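Local coordinates for beta-ketoacyl-[acyl-carrier-protein] synthase FabY (Pseudomonas aeruginosa, PDB 4CW4) that catalyses the condensation of acetyl-CoA with malonyl-ACP to give acetoacetyl-ACP, the primer that starts fatty acid synthesis, and works as a homodimer, at residues Val104-Leu110 with Phe157-Arg163; Ala135-Ile139 with Val149-Cys155; Asp215-Glu221 with Ser623-Lys629. All coordinates share one frame; numbering follows the deposited sequence.

Contact 1 of 3, residues Val104-Leu110 with Phe157-Arg163; sequences VHWHKVL and FKVDSYR
His-105 to Tyr-162 and Trp-106 to Ser-161 are neighbouring pairs of an antiparallel two-stranded ribbon that stands out from the body of the chain. From Val-104/Arg-163 to Leu-110/Phe-157, hydrogen-bonded pairs alternate with non-hydrogen-bonded ones, and each of the four hydrogen-bonded pairs carries both backbone bonds.

On one face, His-105 NE2 donates an almost straight bond, 2.7 Å long, to Asp-160 OD1. The acceptor lies in the imidazole plane, but the nitrogen meets OD1 on its anti side, 30° out of the carboxylate plane. The His-105 CG lies anti to the backbone N (chi1 174°), which swings the ring along the ribbon to the acid, while its edge is turned to the face of Tyr-162 in an offset edge-to-face pair.

On the other face, Lys-108 CG lies over one side of the Trp-106 indole and Arg-163 CD over the other, 3.8 Å from the centroid of the five-membered ring, so aliphatic parts of two charged side chains pack on opposite faces, offset toward the rim. At the ring's edge a water accepts from Trp-106 NE1 (2.9 Å) and donates to Tyr-162 O. Further along, Leu-110 CD2 packs on Val-159 CG1 at 3.6 Å.

Phe-157 to Val-159 pair antiparallel with a strand of the second subunit, where Lys-158 meets Asp-160 of that subunit and Asp-160 its Lys-158: a beta sheet continued across a homodimer interface.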
loop_
_atom_site.group_PDB
_atom_site.type_symbol
_atom_site.label_atom_id
_atom_site.label_comp_id
_atom_site.label_asym_id
_atom_site.label_seq_id
_atom_site.Cartn_x
_atom_site.Cartn_y
_atom_site.Cartn_z
ATOM N N VAL A 104 -21.726 6.649 -19.376
ATOM C CA VAL A 104 -20.569 7.190 -18.664
ATOM C C VAL A 104 -19.866 8.189 -19.558
ATOM O O VAL A 104 -19.686 7.970 -20.755
ATOM C CB VAL A 104 -19.592 6.080 -18.139
ATOM C CG1 VAL A 104 -20.281 5.158 -17.148
ATOM C CG2 VAL A 104 -19.013 5.265 -19.255
ATOM N N HIS A 105 -19.465 9.294 -18.956
ATOM C CA HIS A 105 -18.812 10.375 -19.662
ATOM C C HIS A 105 -17.391 10.018 -20.081
ATOM O O HIS A 105 -16.645 9.366 -19.341
ATOM C CB HIS A 105 -18.777 11.629 -18.784
ATOM C CG HIS A 105 -17.989 12.758 -19.380
ATOM N ND1 HIS A 105 -16.654 12.959 -19.098
ATOM C CD2 HIS A 105 -18.350 13.748 -20.232
ATOM C CE1 HIS A 105 -16.218 14.012 -19.769
ATOM N NE2 HIS A 105 -17.232 14.515 -20.452
ATOM N N TRP A 106 -17.032 10.468 -21.277
ATOM C CA TRP A 106 -15.645 10.517 -21.705
ATOM C C TRP A 106 -15.496 11.632 -22.730
ATOM O O TRP A 106 -16.441 12.378 -22.979
ATOM C CB TRP A 106 -15.168 9.177 -22.273
ATOM C CG TRP A 106 -15.866 8.675 -23.516
ATOM C CD1 TRP A 106 -17.219 8.521 -23.716
ATOM C CD2 TRP A 106 -15.232 8.183 -24.702
ATOM N NE1 TRP A 106 -17.449 8.006 -24.966
ATOM C CE2 TRP A 106 -16.247 7.789 -25.590
ATOM C CE3 TRP A 106 -13.894 8.067 -25.111
ATOM C CZ2 TRP A 106 -15.973 7.277 -26.855
ATOM C CZ3 TRP A 106 -13.629 7.571 -26.369
ATOM C CH2 TRP A 106 -14.658 7.165 -27.218
ATOM N N HIS A 107 -14.307 11.752 -23.311
ATOM C CA HIS A 107 -14.077 12.694 -24.412
ATOM C C HIS A 107 -13.777 11.924 -25.688
ATOM O O HIS A 107 -12.899 11.076 -25.680
ATOM C CB HIS A 107 -12.858 13.586 -24.144
ATOM C CG HIS A 107 -13.021 14.554 -23.022
ATOM N ND1 HIS A 107 -11.960 14.951 -22.237
ATOM C CD2 HIS A 107 -14.102 15.227 -22.557
ATOM C CE1 HIS A 107 -12.384 15.806 -21.327
ATOM N NE2 HIS A 107 -13.677 16.003 -21.507
ATOM N N LYS A 108 -14.453 12.235 -26.790
ATOM C CA LYS A 108 -13.986 11.791 -28.097
ATOM C C LYS A 108 -13.050 12.834 -28.660
ATOM O O LYS A 108 -13.226 14.024 -28.418
ATOM C CB LYS A 108 -15.139 11.635 -29.083
ATOM C CG LYS A 108 -15.998 10.406 -28.878
ATOM C CD LYS A 108 -16.924 10.252 -30.074
ATOM C CE LYS A 108 -17.858 9.073 -29.943
ATOM N NZ LYS A 108 -18.677 8.942 -31.175
ATOM N N VAL A 109 -12.084 12.372 -29.442
ATOM C CA VAL A 109 -11.270 13.247 -30.266
ATOM C C VAL A 109 -12.081 13.580 -31.518
ATOM O O VAL A 109 -12.447 12.694 -32.287
ATOM C CB VAL A 109 -9.950 12.599 -30.660
ATOM C CG1 VAL A 109 -9.171 13.501 -31.634
ATOM C CG2 VAL A 109 -9.118 12.297 -29.415
ATOM N N LEU A 110 -12.363 14.862 -31.696
ATOM C CA LEU A 110 -13.084 15.343 -32.863
ATOM C C LEU A 110 -12.116 16.131 -33.732
ATOM O O LEU A 110 -11.658 17.214 -33.354
ATOM C CB LEU A 110 -14.258 16.213 -32.416
ATOM C CG LEU A 110 -15.062 16.912 -33.508
ATOM C CD1 LEU A 110 -15.705 15.913 -34.454
ATOM C CD2 LEU A 110 -16.121 17.792 -32.880
ATOM N N PHE A 157 -10.146 18.711 -31.367
ATOM C CA PHE A 157 -10.855 19.102 -30.168
ATOM C C PHE A 157 -11.245 17.847 -29.407
ATOM O O PHE A 157 -11.339 16.768 -29.982
ATOM C CB PHE A 157 -12.110 19.889 -30.534
ATOM C CG PHE A 157 -11.806 21.226 -31.103
ATOM C CD1 PHE A 157 -11.392 22.237 -30.283
ATOM C CD2 PHE A 157 -11.885 21.466 -32.463
ATOM C CE1 PHE A 157 -11.073 23.482 -30.782
ATOM C CE2 PHE A 157 -11.576 22.700 -32.955
ATOM C CZ PHE A 157 -11.174 23.716 -32.101
ATOM N N LYS A 158 -11.464 18.006 -28.113
ATOM C CA LYS A 158 -12.090 16.949 -27.327
ATOM C C LYS A 158 -13.521 17.356 -27.004
ATOM O O LYS A 158 -13.772 18.484 -26.582
ATOM C CB LYS A 158 -11.314 16.672 -26.050
ATOM C CG LYS A 158 -10.203 15.579 -26.187
ATOM C CD LYS A 158 -9.255 15.787 -27.373
ATOM C CE LYS A 158 -8.309 16.976 -27.180
ATOM N NZ LYS A 158 -7.207 17.055 -28.235
ATOM N N VAL A 159 -14.461 16.445 -27.248
ATOM C CA VAL A 159 -15.881 16.721 -27.013
ATOM C C VAL A 159 -16.471 15.713 -26.023
ATOM O O VAL A 159 -16.130 14.535 -26.047
ATOM C CB VAL A 159 -16.687 16.709 -28.347
ATOM C CG1 VAL A 159 -16.243 17.809 -29.251
ATOM C CG2 VAL A 159 -16.577 15.367 -29.064
ATOM N N ASP A 160 -17.386 16.178 -25.180
ATOM C CA ASP A 160 -18.087 15.307 -24.253
ATOM C C ASP A 160 -18.899 14.289 -25.016
ATOM O O ASP A 160 -19.600 14.625 -25.975
ATOM C CB ASP A 160 -19.000 16.119 -23.347
ATOM C CG ASP A 160 -18.246 17.151 -22.569
ATOM O OD1 ASP A 160 -17.257 16.787 -21.907
ATOM O OD2 ASP A 160 -18.582 18.342 -22.694
ATOM N N SER A 161 -18.815 13.046 -24.568
ATOM C CA SER A 161 -19.596 11.967 -25.144
ATOM C C SER A 161 -19.920 10.950 -24.049
ATOM O O SER A 161 -19.335 10.992 -22.974
ATOM C CB SER A 161 -18.820 11.308 -26.280
ATOM O OG SER A 161 -19.667 10.523 -27.110
ATOM N N TYR A 162 -20.876 10.070 -24.327
ATOM C CA TYR A 162 -21.365 9.103 -23.354
ATOM C C TYR A 162 -21.362 7.706 -23.928
ATOM O O TYR A 162 -21.765 7.490 -25.069
ATOM C CB TYR A 162 -22.753 9.528 -22.861
ATOM C CG TYR A 162 -22.641 10.853 -22.169
ATOM C CD1 TYR A 162 -22.729 12.045 -22.877
ATOM C CD2 TYR A 162 -22.353 10.913 -20.811
ATOM C CE1 TYR A 162 -22.547 13.262 -22.239
ATOM C CE2 TYR A 162 -22.181 12.122 -20.169
ATOM C CZ TYR A 162 -22.281 13.291 -20.883
ATOM O OH TYR A 162 -22.108 14.501 -20.233
ATOM N N ARG A 163 -20.903 6.746 -23.128
ATOM C CA ARG A 163 -20.820 5.367 -23.590
ATOM C C ARG A 163 -21.366 4.408 -22.553
ATOM O O ARG A 163 -21.516 4.753 -21.385
ATOM C CB ARG A 163 -19.377 4.995 -23.943
ATOM C CG ARG A 163 -18.430 4.989 -22.736
ATOM C CD ARG A 163 -16.999 4.700 -23.135
ATOM N NE ARG A 163 -16.886 3.369 -23.732
ATOM C CZ ARG A 163 -16.726 2.238 -23.051
ATOM N NH1 ARG A 163 -16.621 2.250 -21.729
ATOM N NH2 ARG A 163 -16.667 1.088 -23.705
HETATM O O HOH W 1 -19.682 7.812 -26.756
#

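Contact 2 of 3, residues Ala135-Ile139 with Val149-Cys155; sequences ANWSI and VSIHERC
Ser-138 and Ser-150 face each other as an antiparallel hydrogen-bonded pair, and the backbone bonds across this contact are theirs. Ser-138 N donates to Ser-150 O at 2.8 Å, and Ser-150 N returns a bond to Ser-138 O. Beside them, Ile-139 and Val-149 form a non-hydrogen-bonded pair, in which Ile-139 CD1 lies alongside Val-149 CG2. Before Ser-138 the first segment is loop.

Apolar packing centres on Trp-137, whose broad indole can meet several side chains at once. Ile-151 CG1 sits over one face, 3.7 Å from the centroid of the five-membered ring and only 11° off its normal, a CH-pi contact. The isoleucine runs alongside the indole in the same direction, which carries its CD1 on over the benzo half. Val-149 CG1 meets Trp-137 CE3 at 3.7 Å, while the sulfur of Cys-155 approaches the edge of the ring near its plane, with SG 4.1 Å from Trp-137 NE1.

The fold here is a beta hairpin, strands 138-141 and 147-151, widened to three antiparallel strands by 120-124. That third strand lies against 147-151, on the side away from 138-141, and Thr-121 holds the hydroxyl of Ser-150.

Polar contacts gather where the strands give way to loop. Ser-138 OG and His-152 NE2 share a very short hydrogen bond of 2.5 Å that enters at the imidazole edge. Asn-136 O also lies in that ring's plane, 3.1 Å from His-152 CD2. The Asn-136 side chain reaches the turn through water: its CG is anti to the backbone N (chi1 -158°), and OD1 accepts from a water that in turn accepts from His-152 N. A second water donates to the same amide oxygen and, weakly, to His-152 O.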
loop_
_atom_site.group_PDB
_atom_site.type_symbol
_atom_site.label_atom_id
_atom_site.label_comp_id
_atom_site.label_asym_id
_atom_site.label_seq_id
_atom_site.Cartn_x
_atom_site.Cartn_y
_atom_site.Cartn_z
ATOM N N ALA A 135 -0.391 28.186 -34.175
ATOM C CA ALA A 135 0.167 29.154 -35.104
ATOM C C ALA A 135 -0.695 29.377 -36.342
ATOM O O ALA A 135 -0.646 30.446 -36.952
ATOM C CB ALA A 135 1.578 28.742 -35.508
ATOM N N ASN A 136 -1.505 28.382 -36.697
ATOM C CA ASN A 136 -2.254 28.416 -37.937
ATOM C C ASN A 136 -3.598 29.112 -37.751
ATOM O O ASN A 136 -4.199 29.516 -38.738
ATOM C CB ASN A 136 -2.435 26.983 -38.464
ATOM C CG ASN A 136 -2.703 26.922 -39.951
ATOM O OD1 ASN A 136 -3.849 26.728 -40.390
ATOM N ND2 ASN A 136 -1.651 27.080 -40.743
ATOM N N TRP A 137 -4.058 29.264 -36.500
ATOM C CA TRP A 137 -5.332 29.940 -36.212
ATOM C C TRP A 137 -5.249 31.450 -36.467
ATOM O O TRP A 137 -4.243 32.091 -36.165
ATOM C CB TRP A 137 -5.789 29.712 -34.759
ATOM C CG TRP A 137 -6.168 28.300 -34.400
ATOM C CD1 TRP A 137 -5.931 27.172 -35.124
ATOM C CD2 TRP A 137 -6.875 27.877 -33.220
ATOM N NE1 TRP A 137 -6.436 26.073 -34.470
ATOM C CE2 TRP A 137 -7.019 26.478 -33.297
ATOM C CE3 TRP A 137 -7.393 28.549 -32.109
ATOM C CZ2 TRP A 137 -7.665 25.739 -32.305
ATOM C CZ3 TRP A 137 -8.037 27.816 -31.131
ATOM C CH2 TRP A 137 -8.162 26.423 -31.235
ATOM N N SER A 138 -6.328 31.995 -37.018
ATOM C CA SER A 138 -6.518 33.432 -37.172
ATOM C C SER A 138 -7.218 33.986 -35.952
ATOM O O SER A 138 -8.153 33.366 -35.464
ATOM C CB SER A 138 -7.458 33.723 -38.359
ATOM O OG SER A 138 -6.930 33.289 -39.583
ATOM N N ILE A 139 -6.804 35.167 -35.500
ATOM C CA ILE A 139 -7.467 35.871 -34.407
ATOM C C ILE A 139 -7.644 37.323 -34.785
ATOM O O ILE A 139 -6.712 37.951 -35.307
ATOM C CB ILE A 139 -6.611 35.897 -33.127
ATOM C CG1 ILE A 139 -5.931 34.563 -32.906
ATOM C CG2 ILE A 139 -7.466 36.286 -31.929
ATOM C CD1 ILE A 139 -6.876 33.438 -32.525
ATOM N N VAL A 149 -12.138 33.945 -34.003
ATOM C CA VAL A 149 -11.148 32.934 -34.338
ATOM C C VAL A 149 -11.549 32.189 -35.597
ATOM O O VAL A 149 -12.713 31.846 -35.766
ATOM C CB VAL A 149 -11.046 31.904 -33.203
ATOM C CG1 VAL A 149 -9.959 30.891 -33.492
ATOM C CG2 VAL A 149 -10.784 32.621 -31.888
ATOM N N SER A 150 -10.589 31.940 -36.475
ATOM C CA SER A 150 -10.810 31.066 -37.624
ATOM C C SER A 150 -9.696 30.062 -37.739
ATOM O O SER A 150 -8.540 30.357 -37.469
ATOM C CB SER A 150 -10.928 31.845 -38.935
ATOM O OG SER A 150 -12.045 32.690 -38.884
ATOM N N ILE A 151 -10.080 28.858 -38.132
ATOM C CA ILE A 151 -9.187 27.718 -38.212
ATOM C C ILE A 151 -9.058 27.325 -39.678
ATOM O O ILE A 151 -10.052 27.293 -40.406
ATOM C CB ILE A 151 -9.745 26.547 -37.374
ATOM C CG1 ILE A 151 -9.714 26.917 -35.887
ATOM C CG2 ILE A 151 -8.959 25.278 -37.640
ATOM C CD1 ILE A 151 -10.398 25.908 -34.965
ATOM N N HIS A 152 -7.835 27.022 -40.098
ATOM C CA HIS A 152 -7.539 26.778 -41.517
ATOM C C HIS A 152 -6.958 25.398 -41.790
ATOM O O HIS A 152 -6.826 24.991 -42.955
ATOM C CB HIS A 152 -6.556 27.825 -42.014
ATOM C CG HIS A 152 -6.971 29.215 -41.674
ATOM N ND1 HIS A 152 -7.970 29.862 -42.361
ATOM C CD2 HIS A 152 -6.607 30.043 -40.671
ATOM C CE1 HIS A 152 -8.165 31.053 -41.826
ATOM N NE2 HIS A 152 -7.346 31.190 -40.801
ATOM N N GLU A 153 -6.636 24.689 -40.712
ATOM C CA GLU A 153 -5.925 23.421 -40.752
ATOM C C GLU A 153 -6.728 22.439 -39.898
ATOM O O GLU A 153 -7.428 22.863 -38.983
ATOM C CB GLU A 153 -4.567 23.604 -40.086
ATOM C CG GLU A 153 -3.364 23.129 -40.851
ATOM C CD GLU A 153 -2.141 23.011 -39.948
ATOM O OE1 GLU A 153 -1.852 23.965 -39.200
ATOM O OE2 GLU A 153 -1.476 21.954 -39.972
ATOM N N ARG A 154 -6.626 21.144 -40.186
ATOM C CA ARG A 154 -7.224 20.137 -39.315
ATOM C C ARG A 154 -6.659 20.277 -37.911
ATOM O O ARG A 154 -5.465 20.454 -37.729
ATOM C CB ARG A 154 -6.947 18.712 -39.812
ATOM C CG ARG A 154 -7.658 17.638 -38.984
ATOM C CD ARG A 154 -7.202 16.236 -39.337
ATOM N NE ARG A 154 -7.392 15.894 -40.745
ATOM C CZ ARG A 154 -6.987 14.752 -41.299
ATOM N NH1 ARG A 154 -6.363 13.834 -40.565
ATOM N NH2 ARG A 154 -7.201 14.525 -42.589
ATOM N N CYS A 155 -7.516 20.190 -36.909
ATOM C CA CYS A 155 -7.018 20.094 -35.555
ATOM C C CYS A 155 -7.979 19.299 -34.711
ATOM O O CYS A 155 -9.080 18.965 -35.142
ATOM C CB CYS A 155 -6.784 21.464 -34.956
ATOM S SG CYS A 155 -8.255 22.402 -34.804
HETATM O O HOH W 2 -5.864 26.710 -38.626
HETATM O O HOH W 3 -3.558 25.567 -43.242
HETATM O O HOH W 4 -5.875 24.141 -37.221
#

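Contact 3 of 3, residues Asp215-Glu221 with Ser623-Lys629; sequences DNVQPDE and SQPLVYK
Ser-623 meets Asp-215 through water: Asp-215 OD1 accepts from a water that itself accepts a hydrogen bond from Ser-623 N. The aspartate's other oxygen is paired with Lys-211.

Gln-624 lays its CG 3.2 Å from Val-217 O, and the bend at chi2 (-101°) then turns the amide back toward Asp-215 O, though OE1 and that carbonyl are two acceptors and not bonded. A water joins Val-217 O to Gln-624 N, while Gln-624 O comes to 3.2 Å from Pro-219 CD.

Leu-626 crosses Asp-220 at about a right angle, its CG 3.6 Å from Asp-220 CG. Asp-220 OD1 is buried here without a partner, whereas OD2 has a salt bridge to Lys-416 of the second subunit.

Val-627 N donates to Gln-218 OE1 (3.0 Å), the end of an extended chain, from above the amide plane rather than along a lone pair.

Lys-629 bends at chi4 (75°) to bring NZ within 2.8 Å of Glu-221 OE2, a salt bridge made on the anti side of the carboxylate. The partner oxygen, OE1, accepts from Gln-218 N, fixing the acid.

The contact therefore relies on bridging waters and charge pairing more than on an apolar core; Lys-629 would be expected to favour ionised Glu-221, and Lys-416 a charge on Asp-220 OD2.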
loop_
_atom_site.group_PDB
_atom_site.type_symbol
_atom_site.label_atom_id
_atom_site.label_comp_id
_atom_site.label_asym_id
_atom_site.label_seq_id
_atom_site.Cartn_x
_atom_site.Cartn_y
_atom_site.Cartn_z
ATOM N N ASP A 215 -6.574 3.553 28.684
ATOM C CA ASP A 215 -6.083 3.686 30.065
ATOM C C ASP A 215 -5.410 2.394 30.572
ATOM O O ASP A 215 -4.677 2.411 31.567
ATOM C CB ASP A 215 -7.242 3.999 31.027
ATOM C CG ASP A 215 -7.636 5.470 31.058
ATOM O OD1 ASP A 215 -6.912 6.333 30.522
ATOM O OD2 ASP A 215 -8.702 5.756 31.652
ATOM N N ASN A 216 -5.687 1.274 29.904
ATOM C CA ASN A 216 -5.177 -0.020 30.342
ATOM C C ASN A 216 -3.956 -0.543 29.601
ATOM O O ASN A 216 -3.503 -1.645 29.885
ATOM C CB ASN A 216 -6.286 -1.070 30.305
ATOM C CG ASN A 216 -7.100 -1.095 31.584
ATOM O OD1 ASN A 216 -6.817 -1.865 32.504
ATOM N ND2 ASN A 216 -8.102 -0.238 31.657
ATOM N N VAL A 217 -3.416 0.243 28.672
ATOM C CA VAL A 217 -2.221 -0.158 27.920
ATOM C C VAL A 217 -1.260 1.028 27.806
ATOM O O VAL A 217 -1.632 2.158 28.121
ATOM C CB VAL A 217 -2.591 -0.710 26.513
ATOM C CG1 VAL A 217 -3.501 -1.932 26.647
ATOM C CG2 VAL A 217 -3.249 0.345 25.645
ATOM N N GLN A 218 -0.022 0.775 27.391
ATOM C CA GLN A 218 0.910 1.861 27.097
ATOM C C GLN A 218 0.542 2.529 25.766
ATOM O O GLN A 218 -0.125 1.931 24.919
ATOM C CB GLN A 218 2.362 1.371 27.092
ATOM C CG GLN A 218 2.764 0.804 28.454
ATOM C CD GLN A 218 4.239 0.515 28.594
ATOM O OE1 GLN A 218 5.049 1.042 27.866
ATOM N NE2 GLN A 218 4.581 -0.354 29.530
ATOM N N PRO A 219 0.941 3.796 25.593
ATOM C CA PRO A 219 0.494 4.511 24.385
ATOM C C PRO A 219 0.930 3.877 23.055
ATOM O O PRO A 219 0.232 4.023 22.051
ATOM C CB PRO A 219 1.141 5.901 24.539
ATOM C CG PRO A 219 1.306 6.062 26.013
ATOM C CD PRO A 219 1.654 4.678 26.534
ATOM N N ASP A 220 2.063 3.188 23.058
ATOM C CA ASP A 220 2.570 2.535 21.862
ATOM C C ASP A 220 1.983 1.149 21.635
ATOM O O ASP A 220 2.333 0.502 20.656
ATOM C CB ASP A 220 4.102 2.465 21.885
ATOM C CG ASP A 220 4.650 1.672 23.065
ATOM O OD1 ASP A 220 3.938 1.539 24.082
ATOM O OD2 ASP A 220 5.826 1.228 22.982
ATOM N N GLU A 221 1.086 0.708 22.518
ATOM C CA GLU A 221 0.542 -0.657 22.449
ATOM C C GLU A 221 -0.811 -0.795 21.727
ATOM O O GLU A 221 -1.476 -1.841 21.784
ATOM C CB GLU A 221 0.486 -1.262 23.867
ATOM C CG GLU A 221 1.882 -1.588 24.404
ATOM C CD GLU A 221 1.880 -2.153 25.807
ATOM O OE1 GLU A 221 0.909 -1.878 26.554
ATOM O OE2 GLU A 221 2.848 -2.874 26.146
ATOM N N SER A 623 -2.688 8.197 30.359
ATOM C CA SER A 623 -2.402 8.021 31.783
ATOM C C SER A 623 -1.154 7.159 31.986
ATOM O O SER A 623 -0.395 7.367 32.930
ATOM C CB SER A 623 -3.616 7.458 32.544
ATOM O OG SER A 623 -4.050 6.211 32.033
ATOM N N GLN A 624 -0.923 6.223 31.074
ATOM C CA GLN A 624 0.183 5.287 31.202
ATOM C C GLN A 624 1.444 5.794 30.521
ATOM O O GLN A 624 1.405 6.149 29.343
ATOM C CB GLN A 624 -0.207 3.946 30.583
ATOM C CG GLN A 624 -1.537 3.375 31.120
ATOM C CD GLN A 624 -1.335 2.308 32.150
ATOM O OE1 GLN A 624 -1.730 1.152 31.960
ATOM N NE2 GLN A 624 -0.663 2.669 33.234
ATOM N N PRO A 625 2.559 5.854 31.257
ATOM C CA PRO A 625 3.810 6.182 30.568
ATOM C C PRO A 625 4.244 5.117 29.576
ATOM O O PRO A 625 3.917 3.945 29.736
ATOM C CB PRO A 625 4.828 6.270 31.707
ATOM C CG PRO A 625 4.202 5.529 32.826
ATOM C CD PRO A 625 2.747 5.748 32.709
ATOM N N LEU A 626 4.977 5.534 28.547
ATOM C CA LEU A 626 5.551 4.605 27.590
ATOM C C LEU A 626 6.920 4.244 28.151
ATOM O O LEU A 626 7.847 5.052 28.089
ATOM C CB LEU A 626 5.675 5.270 26.211
ATOM C CG LEU A 626 6.030 4.387 25.018
ATOM C CD1 LEU A 626 5.894 5.186 23.730
ATOM C CD2 LEU A 626 7.422 3.807 25.121
ATOM N N VAL A 627 7.038 3.051 28.730
ATOM C CA VAL A 627 8.299 2.599 29.318
ATOM C C VAL A 627 9.018 1.760 28.287
ATOM O O VAL A 627 8.428 0.839 27.753
ATOM C CB VAL A 627 8.043 1.763 30.583
ATOM C CG1 VAL A 627 9.354 1.380 31.260
ATOM C CG2 VAL A 627 7.125 2.519 31.529
ATOM N N TYR A 628 10.280 2.076 28.005
ATOM C CA TYR A 628 11.030 1.359 26.982
ATOM C C TYR A 628 11.143 -0.101 27.383
ATOM O O TYR A 628 11.429 -0.412 28.545
ATOM C CB TYR A 628 12.432 1.945 26.821
ATOM C CG TYR A 628 12.472 3.446 26.595
ATOM C CD1 TYR A 628 11.685 4.052 25.631
ATOM C CD2 TYR A 628 13.299 4.253 27.357
ATOM C CE1 TYR A 628 11.720 5.408 25.426
ATOM C CE2 TYR A 628 13.335 5.612 27.168
ATOM C CZ TYR A 628 12.539 6.191 26.198
ATOM O OH TYR A 628 12.580 7.554 26.002
ATOM N N LYS A 629 10.920 -0.993 26.424
ATOM C CA LYS A 629 10.912 -2.422 26.715
ATOM C C LYS A 629 12.304 -3.029 26.775
ATOM O O LYS A 629 13.143 -2.798 25.906
ATOM C CB LYS A 629 10.030 -3.163 25.702
ATOM C CG LYS A 629 8.535 -2.948 25.952
ATOM C CD LYS A 629 7.672 -3.717 24.967
ATOM C CE LYS A 629 6.228 -3.828 25.440
ATOM N NZ LYS A 629 5.451 -2.561 25.305
HETATM O O HOH W 5 -4.949 6.916 28.755
HETATM O O HOH W 6 -3.989 -0.555 33.990
HETATM O O HOH W 7 -2.351 5.114 28.697
HETATM O O HOH W 8 6.722 -1.487 28.456
HETATM O O HOH W 9 5.647 -1.998 22.643
HETATM O O HOH W 10 7.629 0.166 24.694
#

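Following the chain from the N terminus, the first of these segments lies on strand 104-112; an excursion through strands 120-124, 138-141 and 147-151 follows before strand 155-163 returns to pair with it. Contact 1 closes this loop, and contact 2, the hairpin, is nested inside it. The two touch where Phe-157 packs on Ile-151 and Trp-137, so ribbon and small sheet are joined through that ring. Contact 3 follows in series on the opposite side of the chain's centre from contact 1, their nearest atoms about 44 Å apart. It closes a far longer loop of 401 residues, tying the segment before strand 222-225 to the C-terminal strand 626-627. Contacts 1 and 3 both reach the second subunit.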